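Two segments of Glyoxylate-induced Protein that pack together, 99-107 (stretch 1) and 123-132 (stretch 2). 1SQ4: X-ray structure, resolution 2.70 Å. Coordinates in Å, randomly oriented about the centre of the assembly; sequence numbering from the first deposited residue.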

# COMPACT_ATOMS: atom_id res chain seq x y z
N GLY A 99 -15.35 8.21 -41.66
CA GLY A 99 -16.36 8.90 -42.44
C GLY A 99 -15.83 10.18 -43.07
O GLY A 99 -14.62 10.43 -43.09
N GLU A 100 -16.74 10.98 -43.61
CA GLU A 100 -16.37 12.23 -44.24
C GLU A 100 -17.13 13.39 -43.60
O GLU A 100 -18.35 13.36 -43.51
N LEU A 101 -16.39 14.40 -43.16
CA LEU A 101 -16.99 15.57 -42.54
C LEU A 101 -16.87 16.75 -43.48
O LEU A 101 -15.90 16.88 -44.22
N SER A 102 -17.89 17.60 -43.45
CA SER A 102 -17.91 18.79 -44.29
C SER A 102 -17.76 20.00 -43.37
O SER A 102 -18.65 20.29 -42.57
N LEU A 103 -16.62 20.68 -43.48
CA LEU A 103 -16.33 21.85 -42.66
C LEU A 103 -16.30 23.14 -43.47
O LEU A 103 -15.63 23.22 -44.50
N THR A 104 -17.03 24.14 -43.00
CA THR A 104 -17.05 25.43 -43.66
C THR A 104 -16.28 26.34 -42.70
O THR A 104 -16.80 26.76 -41.67
N LEU A 105 -15.02 26.61 -43.04
CA LEU A 105 -14.18 27.42 -42.20
C LEU A 105 -13.63 28.61 -42.96
O LEU A 105 -13.02 28.45 -44.02
N GLN A 106 -13.84 29.80 -42.42
CA GLN A 106 -13.35 31.01 -43.05
C GLN A 106 -13.84 31.10 -44.49
O GLN A 106 -13.04 31.24 -45.42
N GLY A 107 -15.15 31.01 -44.66
CA GLY A 107 -15.74 31.08 -45.98
C GLY A 107 -15.10 30.14 -46.98
O GLY A 107 -14.95 30.49 -48.15
N GLY A 123 -12.88 32.39 -31.77
CA GLY A 123 -13.89 33.28 -32.30
C GLY A 123 -14.14 33.09 -33.79
O GLY A 123 -14.97 33.77 -34.37
N ALA A 124 -13.43 32.16 -34.41
CA ALA A 124 -13.62 31.95 -35.84
C ALA A 124 -14.96 31.32 -36.18
O ALA A 124 -15.39 30.36 -35.54
N ASP A 125 -15.63 31.85 -37.20
CA ASP A 125 -16.91 31.31 -37.60
C ASP A 125 -16.70 30.09 -38.48
O ASP A 125 -15.84 30.07 -39.36
N TYR A 126 -17.50 29.06 -38.23
CA TYR A 126 -17.40 27.85 -39.00
C TYR A 126 -18.62 27.00 -38.74
O TYR A 126 -19.45 27.34 -37.91
N LYS A 127 -18.72 25.89 -39.45
CA LYS A 127 -19.83 24.99 -39.22
C LYS A 127 -19.51 23.64 -39.80
O LYS A 127 -18.71 23.54 -40.72
N VAL A 128 -20.10 22.60 -39.22
CA VAL A 128 -19.83 21.23 -39.65
C VAL A 128 -21.09 20.48 -40.05
O VAL A 128 -22.14 20.61 -39.42
N ARG A 129 -20.99 19.68 -41.08
CA ARG A 129 -22.16 18.95 -41.51
C ARG A 129 -21.75 17.62 -42.12
O ARG A 129 -20.66 17.49 -42.69
N ASN A 130 -22.60 16.61 -41.95
CA ASN A 130 -22.34 15.29 -42.51
C ASN A 130 -23.23 15.15 -43.74
O ASN A 130 -24.42 14.80 -43.62
N THR A 131 -22.66 15.43 -44.92
CA THR A 131 -23.41 15.37 -46.18
C THR A 131 -23.43 13.99 -46.81
O THR A 131 -23.97 13.84 -47.90
N THR A 132 -22.88 12.98 -46.14
CA THR A 132 -22.88 11.63 -46.71
C THR A 132 -24.02 10.79 -46.14
O THR A 132 -24.76 11.24 -45.27

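Strands 101-105 and 126-129 run antiparallel, their axes 4.7 Å apart at closest approach, and the backbone ladder sets the face to which each paired side chain points. S102 pairs with R129 (S102 N to R129 O 2.9 Å, R129 N to S102 O 2.8 Å) and T104 with K127 (T104 N to K127 O 2.9 Å, K127 N to T104 O 3.1 Å), all four hydrogen bonds. Alternation then sends L103, L105, Y126 and V128 to one face and S102, T104, K127 and R129 to the other.

The first face is buried and apolar. L101, L103 and L105 share one rotamer, chi1 t and chi2 p, which brings each CD1 nearer the partner strand. L101 CD1 lies 4.2 Å from V128 CB; L103 CD1 lies 3.8 Å from V128 CG1 and 3.5 Å from Y126 CD2; L105 CD1 lies 3.4 Å from Y126 CB. V128 is m. Y126 is p (chi1 76°); its ring meets L103 CD1 at CD2, while the far end leads away and keeps OH out of contact with stretch 1.

The second face is more open. T104 (m) sets its CB 3.8 Å from K127 CG, a contact with the aliphatic base of a lysine that is p at chi1 and then extended, all t, carrying NZ outward. S102 is t, with CB 4.2 Å from T131 CG2. R129 starts t, then turns p, p; its guanidinium leads away and is hydrogen-bonded elsewhere in the structure.

Beyond the ladder, T132 (p) and A124 point toward stretch 1. E100 extends t, t, placing OE1 3.8 Å from T132 CG2 and OE2 4.2 Å from T131 OG1. A water bridges the backbone of E100 to the T132 side chain, accepting from E100 N at 2.9 Å and hydrogen-bonded to T132 OG1 at 2.8 Å. At the other end, Q106 starts away with chi1 off-well at -118°, yet folds back to bring OE1 4.1 Å from A124 CB.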

# COMPACT_ATOMS: atom_id res chain seq x y z
CB GLU A 100 -16.68 12.18 -45.73
CG GLU A 100 -16.36 13.46 -46.49
CD GLU A 100 -17.09 13.53 -47.83
OE1 GLU A 100 -17.17 12.48 -48.51
OE2 GLU A 100 -17.58 14.63 -48.19
CB LEU A 101 -16.28 15.88 -41.21
CG LEU A 101 -16.87 16.94 -40.26
CD1 LEU A 101 -18.28 16.56 -39.89
CD2 LEU A 101 -16.02 17.03 -39.00
CB SER A 102 -19.23 18.86 -45.06
OG SER A 102 -19.28 19.99 -45.91
CB LEU A 103 -14.98 21.70 -41.95
CG LEU A 103 -14.44 22.94 -41.22
CD1 LEU A 103 -15.32 23.24 -40.03
CD2 LEU A 103 -13.01 22.72 -40.77
CB THR A 104 -18.48 25.94 -43.86
OG1 THR A 104 -19.19 25.03 -44.70
CG2 THR A 104 -18.49 27.30 -44.49
CB LEU A 105 -13.03 26.58 -41.65
CG LEU A 105 -12.10 27.26 -40.65
CD1 LEU A 105 -12.89 27.64 -39.44
CD2 LEU A 105 -10.95 26.33 -40.27
CB GLN A 106 -11.81 31.02 -43.04
CG GLN A 106 -11.23 32.19 -42.27
CD GLN A 106 -11.58 32.13 -40.79
OE1 GLN A 106 -12.75 31.96 -40.42
NE2 GLN A 106 -10.58 32.29 -39.93
CB ALA A 124 -12.48 31.10 -36.40
CB ASP A 125 -17.73 32.33 -38.38
CG ASP A 125 -18.07 33.54 -37.56
OD1 ASP A 125 -18.48 33.38 -36.38
OD2 ASP A 125 -17.94 34.67 -38.10
CB TYR A 126 -16.16 27.06 -38.59
CG TYR A 126 -16.27 26.31 -37.27
CD1 TYR A 126 -16.07 26.97 -36.05
CD2 TYR A 126 -16.50 24.94 -37.25
CE1 TYR A 126 -16.09 26.26 -34.84
CE2 TYR A 126 -16.52 24.22 -36.05
CZ TYR A 126 -16.32 24.90 -34.85
OH TYR A 126 -16.31 24.18 -33.67
CB LYS A 127 -21.13 25.58 -39.77
CG LYS A 127 -21.06 26.21 -41.13
CD LYS A 127 -22.32 27.02 -41.37
CE LYS A 127 -22.33 27.61 -42.76
NZ LYS A 127 -23.63 28.27 -43.07
CB VAL A 128 -19.12 20.41 -38.53
CG1 VAL A 128 -17.83 21.06 -38.14
CG2 VAL A 128 -20.02 20.28 -37.33
CB ARG A 129 -22.95 19.81 -42.51
CG ARG A 129 -24.24 19.20 -43.03
CD ARG A 129 -25.27 19.01 -41.92
NE ARG A 129 -25.71 20.27 -41.33
CZ ARG A 129 -26.52 20.35 -40.28
NH1 ARG A 129 -26.87 21.53 -39.80
NH2 ARG A 129 -26.97 19.25 -39.70
CB ASN A 130 -22.67 14.19 -41.50
CG ASN A 130 -22.40 12.80 -42.05
OD1 ASN A 130 -22.67 11.79 -41.39
ND2 ASN A 130 -21.88 12.74 -43.28
CB THR A 131 -22.85 16.34 -47.25
OG1 THR A 131 -21.50 15.99 -47.57
CG2 THR A 131 -22.89 17.78 -46.77
CB THR A 132 -21.57 10.85 -46.44
OG1 THR A 132 -21.59 10.34 -45.10
CG2 THR A 132 -20.35 11.75 -46.63
O HOH W 1 -19.32 9.73 -43.52